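Local coordinates for protein phosphoribosylformylglycinamidine cyclo-ligase (Thermus thermophilus HB8, PDB 5AVM) that probably catalyses the ATP-dependent ring closure of formylglycinamidine ribonucleotide to 5-aminoimidazole ribonucleotide, a step of de novo purine biosynthesis, at residues B[53-58]-B[160-165]; B[181-186]-B[217-222]; B[234-239]-B[302-307]. All blocks are in the same frame, centred on the assembly; numbering follows the deposited sequence.

In the fold
The contacts follow one another along the chain. Contact 1 (53-58 with 160-165) pairs strands 54-62 and 150-161, neighbours in the N-terminal sheet; contacts 2 and 3 belong to the C-terminal domain. The centre of contact 2 (181-186 with 217-222) lies about 8 Å from the chain centre, where loops meet helix 79-92, and a sulfate, probably from the crystallisation liquor, sits about 4 Å from the Pro220 side chain. Contact 3 (234-239 with 302-307) is buried, its centre about 20 Å from the chain centre, 18 Å from that of contact 1 (nearest atoms about 5 Å) and 25 Å from that of contact 2. Strand 176-181 leads into contact 2 and neighbours strand 298-304 of contact 3.

Contact 1: residues B[53-58]-B[160-165]; sequences EPVLVA and VERSRI
Val55 and Val160 form an antiparallel hydrogen-bonded pair, Val55 N donating to Val160 O (2.7 Å) and Val160 N to Val55 O (3.1 Å). Their side chains share a sheet face with Val57, whose CG1 meets Val160 CG1 at 3.8 Å. Val160 CG1 stands between its own backbone N and carbonyl carbon (chi1 59°), and from there it also packs on Val55. Beta-branched valine suits this apolar part, which is the tightly packed side: Val57 and Val160 are buried, and both rest on Ala96.

Toward Glu53 the strands give way to a polar, more open end, where Arg162 and Ser163 are exposed in a short 3-10 turn. Arg162 N still bonds Glu53 O (2.8 Å). The carboxylate of Glu53 reaches over this turn. Its OE1 accepts two hydrogen bonds from Ser163: one from the backbone N, nearly in line with the C-O bond, and one from OG (2.6 Å), which comes from above the carboxylate plane. The same OE1 lies over the centre of the Arg162 guanidinium, the two flat groups stacked with planes 22° apart. Glu53 OE2 is 3.5 Å from Arg162 NH2, a salt bridge of charges alone, since no N-H points at the oxygen. The Glu161 chain bends at chi2 (-73°), which turns CD back toward Glu53; OE2 accepts from Glu53 N at 2.8 Å.

Fixed by the Ser163 donors and facing a guanidinium, the Glu53 carboxylate is probably kept ionised and would help hold the turn against the start of strand 54-62, although Glu161 OE2, a like charge 5.0 Å from Glu53 OE1, would work the other way.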
# COMPACT_ATOMS: atom_id res chain seq x y z
N GLU B 53 -18.28 -17.64 10.56
CA GLU B 53 -17.14 -18.07 9.74
C GLU B 53 -16.52 -16.84 9.08
O GLU B 53 -16.41 -16.77 7.86
CB GLU B 53 -17.56 -19.09 8.66
CG GLU B 53 -19.04 -19.14 8.30
CD GLU B 53 -19.38 -20.25 7.29
OE1 GLU B 53 -19.05 -20.10 6.10
OE2 GLU B 53 -19.95 -21.28 7.70
N PRO B 54 -16.10 -15.85 9.90
CA PRO B 54 -15.49 -14.63 9.38
C PRO B 54 -14.10 -14.84 8.79
O PRO B 54 -13.26 -15.53 9.38
CB PRO B 54 -15.48 -13.71 10.60
CG PRO B 54 -15.25 -14.67 11.72
CD PRO B 54 -16.18 -15.81 11.37
N VAL B 55 -13.87 -14.26 7.62
CA VAL B 55 -12.59 -14.38 6.94
C VAL B 55 -12.06 -12.98 6.66
O VAL B 55 -12.76 -12.16 6.07
CB VAL B 55 -12.72 -15.12 5.59
CG1 VAL B 55 -11.37 -15.20 4.90
CG2 VAL B 55 -13.30 -16.52 5.82
N LEU B 56 -10.84 -12.71 7.09
CA LEU B 56 -10.25 -11.41 6.83
C LEU B 56 -9.81 -11.36 5.37
O LEU B 56 -9.16 -12.29 4.86
CB LEU B 56 -9.05 -11.15 7.74
CG LEU B 56 -9.33 -10.98 9.23
CD1 LEU B 56 -8.04 -10.65 9.95
CD2 LEU B 56 -10.35 -9.89 9.46
N VAL B 57 -10.19 -10.29 4.70
CA VAL B 57 -9.83 -10.07 3.31
C VAL B 57 -9.31 -8.64 3.20
O VAL B 57 -9.43 -7.85 4.14
CB VAL B 57 -11.05 -10.23 2.37
CG1 VAL B 57 -11.51 -11.67 2.36
CG2 VAL B 57 -12.18 -9.33 2.82
N ALA B 58 -8.71 -8.32 2.07
CA ALA B 58 -8.21 -6.98 1.87
C ALA B 58 -7.80 -6.79 0.42
O ALA B 58 -7.68 -7.75 -0.35
CB ALA B 58 -7.01 -6.70 2.80
N VAL B 160 -15.70 -11.21 5.54
CA VAL B 160 -16.75 -11.92 4.82
C VAL B 160 -16.91 -13.33 5.39
O VAL B 160 -15.94 -13.92 5.87
CB VAL B 160 -16.38 -12.01 3.31
CG1 VAL B 160 -15.06 -12.74 3.15
CG2 VAL B 160 -17.49 -12.70 2.54
N GLU B 161 -18.13 -13.85 5.39
CA GLU B 161 -18.36 -15.21 5.89
C GLU B 161 -17.88 -16.13 4.78
O GLU B 161 -18.28 -15.96 3.62
CB GLU B 161 -19.84 -15.44 6.18
CG GLU B 161 -20.39 -14.53 7.28
CD GLU B 161 -19.92 -14.93 8.67
OE1 GLU B 161 -19.44 -14.04 9.41
OE2 GLU B 161 -20.06 -16.12 9.02
N ARG B 162 -17.03 -17.08 5.13
CA ARG B 162 -16.44 -18.01 4.17
C ARG B 162 -17.37 -18.57 3.10
O ARG B 162 -17.07 -18.50 1.91
CB ARG B 162 -15.77 -19.17 4.91
CG ARG B 162 -14.88 -20.05 4.04
CD ARG B 162 -15.35 -21.49 4.14
NE ARG B 162 -15.73 -21.82 5.50
CZ ARG B 162 -16.66 -22.71 5.82
NH1 ARG B 162 -17.31 -23.36 4.87
NH2 ARG B 162 -16.95 -22.94 7.10
N SER B 163 -18.50 -19.12 3.52
CA SER B 163 -19.42 -19.69 2.55
C SER B 163 -20.18 -18.65 1.72
O SER B 163 -20.91 -19.00 0.80
CB SER B 163 -20.38 -20.66 3.24
OG SER B 163 -20.95 -20.08 4.39
N ARG B 164 -19.99 -17.37 2.04
CA ARG B 164 -20.67 -16.32 1.29
C ARG B 164 -19.72 -15.51 0.43
O ARG B 164 -20.05 -14.42 -0.03
CB ARG B 164 -21.44 -15.39 2.23
CG ARG B 164 -22.70 -16.02 2.75
CD ARG B 164 -23.39 -15.17 3.78
NE ARG B 164 -24.56 -15.88 4.31
CZ ARG B 164 -25.08 -15.67 5.51
NH1 ARG B 164 -24.54 -14.76 6.32
NH2 ARG B 164 -26.14 -16.37 5.91
N ILE B 165 -18.53 -16.06 0.22
CA ILE B 165 -17.52 -15.41 -0.61
C ILE B 165 -17.92 -15.58 -2.07
O ILE B 165 -18.24 -16.68 -2.52
CB ILE B 165 -16.10 -16.05 -0.41
CG1 ILE B 165 -15.58 -15.76 0.99
CG2 ILE B 165 -15.13 -15.51 -1.45
CD1 ILE B 165 -14.27 -16.43 1.29

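Contact 2: residues B[181-186]-B[217-222]; sequences PSSGPH and LLRPHR
His186 and His221 stack face to face, ring centroids 3.9 Å apart and planes at 24°. His186 ND1 lies over the centre of the His221 ring, while His221 CD2 is offset toward the rim of the His186 ring. The opposite face of His186 carries Ser182 CB, and Ser183 OG lies at its edge, in plane. A second flat group, the guanidinium of Arg222, has Ser183 CB over one face near the rim, with CB 3.3 Å from NH2. CG of Arg222 is anti to its backbone N (chi1 -176°) and the chain bends at chi3, turning NE aside. NH1 makes a weak bond to Pro181 O at 3.4 Å.

Serine suits position 183 because its short hydroxyl can serve two polar partners in a confined place. OG donates to Pro220 O (2.6 Å) and accepts from a water, which also donates to Arg219 O and accepts from His186 N (2.8 Å). This water thus ties both loops together. Another donates to Ser183 O at 2.6 Å and is weakly bound by Arg219 NH1; the Arg219 guanidinium also has a salt bridge to Glu211. Gly184 has backbone angles at which a CB would jam against the preceding carbonyl, and Pro185 CG packs on Leu217 CD1 (4.2 Å).

His221 is further gripped by Thr187 at ND1 and by His243 at NE2, which fixes its rotation. The chemistry implies a partly buried junction: the stacked histidines, the Ser183 hydroxyl and the bridging water join the loop 181-186 to helix 213-218 and the loop after it, without any regular backbone pairing.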
# COMPACT_ATOMS: atom_id res chain seq x y z
N PRO B 181 -24.35 0.91 -12.74
CA PRO B 181 -23.83 2.08 -13.45
C PRO B 181 -22.63 2.81 -12.89
O PRO B 181 -22.60 3.18 -11.71
CB PRO B 181 -25.06 2.98 -13.56
CG PRO B 181 -25.79 2.68 -12.28
CD PRO B 181 -25.70 1.18 -12.21
N SER B 182 -21.64 3.03 -13.74
CA SER B 182 -20.43 3.75 -13.36
C SER B 182 -20.77 5.24 -13.41
O SER B 182 -21.74 5.63 -14.06
CB SER B 182 -19.28 3.44 -14.32
OG SER B 182 -19.46 4.06 -15.58
N SER B 183 -19.96 6.05 -12.73
CA SER B 183 -20.18 7.50 -12.67
C SER B 183 -19.34 8.25 -13.68
O SER B 183 -19.27 9.48 -13.67
CB SER B 183 -19.84 8.01 -11.29
OG SER B 183 -18.43 7.98 -11.11
N GLY B 184 -18.67 7.51 -14.55
CA GLY B 184 -17.81 8.13 -15.53
C GLY B 184 -16.60 7.25 -15.70
O GLY B 184 -16.71 6.04 -15.53
N PRO B 185 -15.43 7.82 -16.02
CA PRO B 185 -14.25 6.97 -16.19
C PRO B 185 -13.79 6.28 -14.91
O PRO B 185 -13.02 5.32 -14.95
CB PRO B 185 -13.21 7.95 -16.74
CG PRO B 185 -14.05 9.04 -17.40
CD PRO B 185 -15.15 9.21 -16.39
N HIS B 186 -14.27 6.76 -13.77
CA HIS B 186 -13.87 6.19 -12.49
C HIS B 186 -12.38 6.41 -12.29
O HIS B 186 -11.93 7.56 -12.28
CB HIS B 186 -14.23 4.71 -12.42
CG HIS B 186 -15.63 4.45 -11.97
ND1 HIS B 186 -16.12 3.19 -11.74
CD2 HIS B 186 -16.64 5.31 -11.67
CE1 HIS B 186 -17.37 3.27 -11.30
NE2 HIS B 186 -17.70 4.55 -11.25
N LEU B 217 -14.98 14.39 -15.94
CA LEU B 217 -13.80 13.54 -15.85
C LEU B 217 -13.28 13.35 -14.43
O LEU B 217 -12.56 12.38 -14.15
CB LEU B 217 -12.68 14.12 -16.72
CG LEU B 217 -12.19 13.31 -17.92
CD1 LEU B 217 -13.35 12.89 -18.79
CD2 LEU B 217 -11.22 14.18 -18.72
N LEU B 218 -13.63 14.27 -13.54
CA LEU B 218 -13.19 14.20 -12.15
C LEU B 218 -14.26 13.67 -11.19
O LEU B 218 -14.00 13.54 -9.99
CB LEU B 218 -12.70 15.58 -11.68
CG LEU B 218 -11.37 16.02 -12.31
CD1 LEU B 218 -10.94 17.36 -11.73
CD2 LEU B 218 -10.30 14.97 -12.05
N ARG B 219 -15.44 13.36 -11.71
CA ARG B 219 -16.51 12.80 -10.88
C ARG B 219 -15.91 11.56 -10.23
O ARG B 219 -15.43 10.65 -10.92
CB ARG B 219 -17.72 12.43 -11.73
CG ARG B 219 -18.85 11.78 -10.95
CD ARG B 219 -20.19 12.06 -11.60
NE ARG B 219 -20.56 13.48 -11.49
CZ ARG B 219 -20.98 14.23 -12.50
NH1 ARG B 219 -21.08 13.71 -13.72
NH2 ARG B 219 -21.30 15.50 -12.30
N PRO B 220 -15.93 11.50 -8.89
CA PRO B 220 -15.38 10.37 -8.15
C PRO B 220 -15.82 8.96 -8.56
O PRO B 220 -16.92 8.76 -9.09
CB PRO B 220 -15.76 10.69 -6.71
CG PRO B 220 -15.77 12.19 -6.69
CD PRO B 220 -16.47 12.52 -7.98
N HIS B 221 -14.94 8.00 -8.32
CA HIS B 221 -15.20 6.59 -8.59
C HIS B 221 -16.43 6.27 -7.72
O HIS B 221 -16.46 6.63 -6.55
CB HIS B 221 -13.99 5.76 -8.14
CG HIS B 221 -14.04 4.32 -8.55
ND1 HIS B 221 -13.12 3.77 -9.43
CD2 HIS B 221 -14.88 3.32 -8.20
CE1 HIS B 221 -13.40 2.49 -9.60
NE2 HIS B 221 -14.46 2.20 -8.87
N ARG B 222 -17.43 5.61 -8.29
CA ARG B 222 -18.65 5.29 -7.54
C ARG B 222 -18.57 4.01 -6.70
O ARG B 222 -18.14 2.96 -7.19
CB ARG B 222 -19.82 5.19 -8.52
CG ARG B 222 -21.17 4.95 -7.88
CD ARG B 222 -22.28 5.20 -8.89
NE ARG B 222 -22.34 6.61 -9.25
CZ ARG B 222 -23.04 7.11 -10.28
NH1 ARG B 222 -23.75 6.30 -11.06
NH2 ARG B 222 -23.04 8.41 -10.52
O HOH W 1 -16.22 8.53 -12.89
O HOH W 2 -19.01 11.60 -15.16

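Contact 3: residues B[234-239]-B[302-307]; sequences AGVELH and LVLPQE
A CH-pi contact at the N-terminus of helix 306-313 joins this helix to the loop 234-239: Pro305, at the N-cap position, sets CD over one face of the His239 imidazole, toward its rim. Pro305 CD stands 3.5 Å from the ring centroid, 27° off the normal, and the two side chains meet tip to tip. Proline suits the spot because CD, bonded to the amide nitrogen, carries slightly polarised C-H groups that can face a ring.

The imidazole is held at both nitrogens. NE2 donates to Glu237 OE1 (2.9 Å, N-H...O 155°), nearly in the histidine ring plane but from above the carboxylate, and ND1 bonds to Asp175. CG of Glu237 is anti to the backbone N (chi1 -177°) and the chain runs on extended; OE2 lies 3.2 Å from Pro305 CG. Two carboxylates beside one imidazole would probably encourage a protonated ring. His239 N donates to Val303 O (2.9 Å). Leu238 and Leu304 lie side by side, CD1 tight against CD2 (3.4 Å), and Leu238 CD1 also packs on Leu302 CD2 (3.9 Å).

Helix 225-233 ends in a Schellman motif, Gly235 being its positive-phi residue, and the following loop meets strand 298-304; Leu302 and Leu304 pair onward with strand 176-181, and Val236 rests on helix 306-313.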
# COMPACT_ATOMS: atom_id res chain seq x y z
N ALA B 234 -31.64 -8.36 1.84
CA ALA B 234 -32.78 -8.98 1.18
C ALA B 234 -32.53 -10.45 0.83
O ALA B 234 -33.39 -11.12 0.27
CB ALA B 234 -33.14 -8.20 -0.08
N GLY B 235 -31.34 -10.95 1.17
CA GLY B 235 -31.01 -12.34 0.90
C GLY B 235 -30.92 -12.75 -0.56
O GLY B 235 -31.16 -13.90 -0.90
N VAL B 236 -30.55 -11.80 -1.42
CA VAL B 236 -30.43 -12.05 -2.85
C VAL B 236 -29.21 -12.93 -3.16
O VAL B 236 -28.09 -12.62 -2.76
CB VAL B 236 -30.30 -10.72 -3.63
CG1 VAL B 236 -30.24 -10.99 -5.12
CG2 VAL B 236 -31.47 -9.82 -3.30
N GLU B 237 -29.44 -14.03 -3.88
CA GLU B 237 -28.37 -14.95 -4.25
C GLU B 237 -27.41 -14.36 -5.29
O GLU B 237 -27.80 -14.14 -6.44
CB GLU B 237 -28.94 -16.26 -4.80
CG GLU B 237 -27.88 -17.32 -5.14
CD GLU B 237 -28.45 -18.58 -5.81
OE1 GLU B 237 -27.68 -19.55 -5.98
OE2 GLU B 237 -29.64 -18.60 -6.16
N LEU B 238 -26.17 -14.12 -4.88
CA LEU B 238 -25.14 -13.59 -5.77
C LEU B 238 -24.09 -14.68 -5.93
O LEU B 238 -23.72 -15.32 -4.95
CB LEU B 238 -24.49 -12.35 -5.16
CG LEU B 238 -25.21 -11.00 -5.24
CD1 LEU B 238 -25.40 -10.62 -6.69
CD2 LEU B 238 -26.54 -11.05 -4.53
N HIS B 239 -23.60 -14.88 -7.15
CA HIS B 239 -22.58 -15.90 -7.39
C HIS B 239 -21.18 -15.31 -7.46
O HIS B 239 -20.28 -15.73 -6.73
CB HIS B 239 -22.87 -16.65 -8.69
CG HIS B 239 -24.06 -17.54 -8.62
ND1 HIS B 239 -24.42 -18.39 -9.64
CD2 HIS B 239 -24.99 -17.71 -7.65
CE1 HIS B 239 -25.51 -19.05 -9.30
NE2 HIS B 239 -25.88 -18.66 -8.10
N LEU B 302 -22.51 -8.14 -12.06
CA LEU B 302 -22.91 -9.18 -11.13
C LEU B 302 -23.35 -10.44 -11.88
O LEU B 302 -24.07 -10.38 -12.88
CB LEU B 302 -24.06 -8.68 -10.25
CG LEU B 302 -23.72 -7.87 -8.99
CD1 LEU B 302 -22.63 -6.87 -9.28
CD2 LEU B 302 -24.97 -7.16 -8.51
N VAL B 303 -22.88 -11.59 -11.40
CA VAL B 303 -23.23 -12.87 -12.00
C VAL B 303 -24.08 -13.58 -10.95
O VAL B 303 -23.61 -13.87 -9.85
CB VAL B 303 -21.98 -13.70 -12.31
CG1 VAL B 303 -22.35 -14.91 -13.14
CG2 VAL B 303 -20.95 -12.84 -13.03
N LEU B 304 -25.33 -13.84 -11.29
CA LEU B 304 -26.26 -14.48 -10.37
C LEU B 304 -27.42 -15.14 -11.12
O LEU B 304 -27.64 -14.86 -12.30
CB LEU B 304 -26.80 -13.43 -9.39
CG LEU B 304 -27.31 -12.08 -9.96
CD1 LEU B 304 -28.33 -12.29 -11.07
CD2 LEU B 304 -27.94 -11.28 -8.85
N PRO B 305 -28.17 -16.04 -10.44
CA PRO B 305 -29.31 -16.72 -11.07
C PRO B 305 -30.26 -15.69 -11.70
O PRO B 305 -30.32 -14.55 -11.25
CB PRO B 305 -29.95 -17.46 -9.90
CG PRO B 305 -28.76 -17.84 -9.09
CD PRO B 305 -27.94 -16.57 -9.08
N GLN B 306 -30.99 -16.09 -12.74
CA GLN B 306 -31.90 -15.16 -13.40
C GLN B 306 -32.93 -14.52 -12.48
O GLN B 306 -33.18 -13.32 -12.57
CB GLN B 306 -32.61 -15.86 -14.56
CG GLN B 306 -33.49 -14.92 -15.38
CD GLN B 306 -32.68 -13.92 -16.21
OE1 GLN B 306 -33.09 -12.77 -16.38
NE2 GLN B 306 -31.54 -14.37 -16.74
N GLU B 307 -33.52 -15.30 -11.58
CA GLU B 307 -34.53 -14.77 -10.66
C GLU B 307 -33.97 -13.74 -9.69
O GLU B 307 -34.68 -12.81 -9.30
CB GLU B 307 -35.17 -15.91 -9.85
CG GLU B 307 -36.27 -15.47 -8.86
CD GLU B 307 -35.76 -15.20 -7.45
OE1 GLU B 307 -34.96 -14.26 -7.26
OE2 GLU B 307 -36.16 -15.94 -6.52